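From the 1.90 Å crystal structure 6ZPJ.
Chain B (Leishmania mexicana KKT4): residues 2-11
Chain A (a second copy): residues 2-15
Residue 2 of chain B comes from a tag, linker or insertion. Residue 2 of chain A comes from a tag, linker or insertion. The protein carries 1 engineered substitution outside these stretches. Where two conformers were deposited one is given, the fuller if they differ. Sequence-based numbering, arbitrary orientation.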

# COMPACT_ATOMS: atom_id res chain seq x y z
N SER B 2 -10.34 -30.80 61.12
CA SER B 2 -11.78 -30.66 61.31
C SER B 2 -12.45 -30.17 60.03
O SER B 2 -11.82 -29.56 59.15
CB SER B 2 -12.07 -29.70 62.47
OG SER B 2 -12.08 -28.33 62.08
N THR B 3 -13.74 -30.39 59.90
CA THR B 3 -14.48 -29.98 58.70
C THR B 3 -14.50 -28.45 58.62
O THR B 3 -14.37 -27.91 57.57
CB THR B 3 -15.90 -30.54 58.78
OG1 THR B 3 -15.79 -31.95 58.97
CG2 THR B 3 -16.73 -30.23 57.56
N ALA B 4 -14.65 -27.84 59.79
CA ALA B 4 -14.65 -26.37 59.82
C ALA B 4 -13.31 -25.79 59.34
O ALA B 4 -13.31 -24.81 58.65
CB ALA B 4 -15.04 -25.83 61.19
N ASN B 5 -12.22 -26.41 59.77
CA ASN B 5 -10.88 -25.97 59.31
C ASN B 5 -10.73 -26.12 57.81
O ASN B 5 -10.18 -25.27 57.17
CB ASN B 5 -9.78 -26.71 60.05
CG ASN B 5 -9.65 -26.31 61.51
OD1 ASN B 5 -10.18 -25.30 61.92
ND2 ASN B 5 -8.94 -27.12 62.28
N LYS B 6 -11.24 -27.23 57.29
CA LYS B 6 -11.20 -27.46 55.84
C LYS B 6 -12.01 -26.37 55.10
O LYS B 6 -11.60 -25.95 54.06
CB LYS B 6 -11.74 -28.86 55.50
CG LYS B 6 -10.90 -30.07 55.92
CD LYS B 6 -11.56 -31.40 55.56
CE LYS B 6 -11.13 -32.55 56.45
NZ LYS B 6 -11.91 -33.79 56.20
N LEU B 7 -13.14 -26.01 55.67
CA LEU B 7 -13.99 -24.96 55.03
C LEU B 7 -13.23 -23.63 54.99
O LEU B 7 -13.31 -22.94 54.03
CB LEU B 7 -15.30 -24.82 55.81
CG LEU B 7 -16.27 -23.74 55.34
CD1 LEU B 7 -16.64 -23.93 53.88
CD2 LEU B 7 -17.51 -23.71 56.20
N THR B 8 -12.58 -23.28 56.11
CA THR B 8 -11.80 -22.02 56.16
C THR B 8 -10.74 -22.04 55.05
O THR B 8 -10.61 -21.07 54.33
CB THR B 8 -11.25 -21.81 57.58
OG1 THR B 8 -12.36 -21.70 58.47
CG2 THR B 8 -10.37 -20.59 57.71
N GLU B 9 -10.03 -23.16 54.93
CA GLU B 9 -8.99 -23.29 53.89
C GLU B 9 -9.60 -23.24 52.48
O GLU B 9 -9.00 -22.68 51.62
CB GLU B 9 -8.19 -24.57 54.16
CG GLU B 9 -7.12 -24.87 53.13
CD GLU B 9 -6.15 -23.75 52.82
OE1 GLU B 9 -5.87 -22.93 53.71
OE2 GLU B 9 -5.67 -23.70 51.69
N ALA B 10 -10.75 -23.90 52.31
CA ALA B 10 -11.41 -23.83 50.99
C ALA B 10 -11.82 -22.38 50.65
O ALA B 10 -11.70 -22.00 49.53
CB ALA B 10 -12.58 -24.75 50.96
N GLN B 11 -12.25 -21.66 51.68
CA GLN B 11 -12.69 -20.27 51.43
C GLN B 11 -11.47 -19.39 51.06
O GLN B 11 -11.57 -18.56 50.23
CB GLN B 11 -13.45 -19.75 52.65
CG GLN B 11 -14.84 -20.33 52.83
CD GLN B 11 -15.39 -20.02 54.20
OE1 GLN B 11 -14.66 -19.69 55.12
NE2 GLN B 11 -16.69 -20.14 54.34
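Chain A 2-15: STANKLTEAQRRIA

Residues 2-15 of chain A form one continuous helix. Backbone hydrogen bonds run from each amide to the carbonyl four residues earlier, beginning with K6(A) N to S2(A) O at 2.8 Å. The helix lies along helix 3-11 of chain B, and both helices continue later in their chains. The two run in the same general direction. Their axes cross at 30° and approach to 9.1 Å.

The register is nearly symmetric. The CA atoms of L7(B) and L7(A) are 5.0 Å apart, and those of A10(B) and A10(A) are 6.0 Å apart. Toward the N-termini the pairing is exchanged: T3(B) CA lies 6.2 Å from A4(A) CA, and A4(B) CA lies 6.3 Å from T3(A) CA.

L7(A) is the most covered residue, with 82 Å² of its surface covered by chain B. Its CA-to-CB bond points toward chain B, with chi1 t and chi2 p. The side chain is a knob in a hole made by T3(B), K6(B), L7(B) and A10(B). L7(A) CD1 is 3.7 Å from K6(B) O, 3.8 Å from L7(B) N and 4.1 Å from A10(B) CB. L7(A) CD2 lies 3.8 Å from K6(B) CB and 4.0 Å from T3(B) CG2. The methyl groups thus pack on backbone as well as on side chains.

L7(B) returns the contact and has 78 Å² covered by chain A. It has the same rotamer, t then p. Its CA-to-CB bond points sideways, but its end comes nearer to chain A. It fits among T3(A), K6(A), L7(A) and A10(A). L7(B) CD1 is 3.6 Å from K6(A) O and 4.2 Å from A10(A) CB. L7(B) CD2 is 3.9 Å from K6(A) CB. Each lysine therefore lines a hole with its CB, while the end of its side chain leads away.

One turn further on, A10(B) has 60 Å² covered by chain A. Its CB meets A10(A) CB at 3.7 Å. I14(A) then extends the apolar strip: its CD1 is 3.6 Å from A10(B) O and 3.9 Å from A10(B) CB.

At the N-terminal end the two threonines meet through methyl groups, T3(B) CG2 to T3(A) CG2 at 4.0 Å. T3(B) CG2 also rests 3.7 Å from A4(A) CA, and T3(A) CG2 rests 3.8 Å from A4(B) CA.

No hydrogen bond crosses between the stretches. The contact is one of packing, and it buries 483 Å² in total.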

# COMPACT_ATOMS: atom_id res chain seq x y z
N SER A 2 -24.61 -28.59 58.03
CA SER A 2 -24.34 -27.32 57.31
C SER A 2 -22.85 -27.14 56.99
O SER A 2 -22.55 -26.62 55.95
CB SER A 2 -24.85 -26.17 58.12
OG SER A 2 -24.38 -26.24 59.46
N THR A 3 -22.00 -27.31 58.00
CA THR A 3 -20.55 -27.12 57.80
C THR A 3 -20.05 -28.01 56.65
O THR A 3 -19.44 -27.51 55.75
CB THR A 3 -19.79 -27.29 59.12
OG1 THR A 3 -20.50 -26.49 60.06
CG2 THR A 3 -18.36 -26.83 59.00
N ALA A 4 -20.34 -29.30 56.75
CA ALA A 4 -19.94 -30.23 55.69
C ALA A 4 -20.52 -29.83 54.32
O ALA A 4 -19.86 -29.97 53.34
CB ALA A 4 -20.35 -31.62 56.09
N ASN A 5 -21.78 -29.39 54.34
CA ASN A 5 -22.42 -28.99 53.07
C ASN A 5 -21.77 -27.74 52.47
O ASN A 5 -21.59 -27.68 51.31
CB ASN A 5 -23.93 -28.84 53.25
CG ASN A 5 -24.63 -30.14 53.61
OD1 ASN A 5 -24.03 -31.20 53.53
ND2 ASN A 5 -25.88 -30.04 54.02
N LYS A 6 -21.46 -26.80 53.34
CA LYS A 6 -20.75 -25.61 52.84
C LYS A 6 -19.36 -25.96 52.30
O LYS A 6 -18.89 -25.33 51.45
CB LYS A 6 -20.62 -24.59 53.98
CG LYS A 6 -21.90 -23.83 54.30
CD LYS A 6 -21.83 -23.03 55.58
CE LYS A 6 -23.20 -22.58 56.04
NZ LYS A 6 -23.15 -21.91 57.36
N LEU A 7 -18.76 -26.98 52.91
CA LEU A 7 -17.43 -27.40 52.40
C LEU A 7 -17.60 -28.06 51.02
O LEU A 7 -16.84 -27.75 50.17
CB LEU A 7 -16.75 -28.33 53.42
CG LEU A 7 -15.49 -29.03 52.93
CD1 LEU A 7 -14.39 -28.02 52.66
CD2 LEU A 7 -15.02 -30.04 53.95
N THR A 8 -18.59 -28.94 50.90
CA THR A 8 -18.86 -29.51 49.57
C THR A 8 -19.12 -28.42 48.54
O THR A 8 -18.52 -28.42 47.46
CB THR A 8 -20.04 -30.48 49.66
OG1 THR A 8 -19.69 -31.50 50.61
CG2 THR A 8 -20.30 -31.14 48.29
N GLU A 9 -19.96 -27.44 48.88
CA GLU A 9 -20.21 -26.31 48.00
C GLU A 9 -18.91 -25.58 47.62
O GLU A 9 -18.74 -25.20 46.46
CB GLU A 9 -21.22 -25.35 48.66
CG GLU A 9 -22.62 -26.03 48.76
CD GLU A 9 -23.53 -25.39 49.80
OE1 GLU A 9 -24.44 -26.10 50.31
OE2 GLU A 9 -23.31 -24.21 50.13
N ALA A 10 -18.05 -25.28 48.62
CA ALA A 10 -16.78 -24.59 48.37
C ALA A 10 -15.87 -25.42 47.48
O ALA A 10 -15.20 -24.87 46.61
CB ALA A 10 -16.07 -24.28 49.69
N GLN A 11 -15.82 -26.74 47.68
CA GLN A 11 -15.01 -27.61 46.84
C GLN A 11 -15.49 -27.57 45.39
O GLN A 11 -14.68 -27.51 44.45
CB GLN A 11 -15.03 -29.02 47.43
CG GLN A 11 -14.22 -29.09 48.74
CD GLN A 11 -14.40 -30.44 49.46
OE1 GLN A 11 -15.44 -31.08 49.37
NE2 GLN A 11 -13.39 -30.85 50.20
N ARG A 12 -16.81 -27.57 45.19
CA ARG A 12 -17.32 -27.41 43.83
C ARG A 12 -16.90 -26.07 43.25
O ARG A 12 -16.49 -25.99 42.09
CB ARG A 12 -18.84 -27.55 43.79
CG ARG A 12 -19.40 -27.16 42.38
CD ARG A 12 -20.91 -27.29 42.19
NE ARG A 12 -21.22 -26.91 40.81
CZ ARG A 12 -21.80 -27.70 39.91
NH1 ARG A 12 -22.22 -28.91 40.23
NH2 ARG A 12 -22.00 -27.24 38.69
N ARG A 13 -16.99 -25.00 44.05
CA ARG A 13 -16.66 -23.68 43.53
C ARG A 13 -15.18 -23.60 43.16
O ARG A 13 -14.83 -23.06 42.11
CB ARG A 13 -17.02 -22.61 44.54
CG ARG A 13 -16.59 -21.21 44.11
CD ARG A 13 -17.36 -20.74 42.91
NE ARG A 13 -17.10 -19.30 42.74
CZ ARG A 13 -17.12 -18.65 41.57
NH1 ARG A 13 -17.35 -19.31 40.47
NH2 ARG A 13 -16.85 -17.35 41.54
N ILE A 14 -14.30 -24.20 43.99
CA ILE A 14 -12.89 -24.31 43.63
C ILE A 14 -12.73 -24.99 42.26
O ILE A 14 -11.98 -24.51 41.41
CB ILE A 14 -12.11 -25.06 44.73
CG1 ILE A 14 -12.05 -24.16 45.98
CG2 ILE A 14 -10.66 -25.37 44.29
CD1 ILE A 14 -11.50 -24.85 47.26
N ALA A 15 -13.40 -26.16 42.06
CA ALA A 15 -13.27 -26.90 40.80
C ALA A 15 -13.72 -26.04 39.61
O ALA A 15 -13.05 -26.02 38.56
CB ALA A 15 -14.07 -28.20 40.87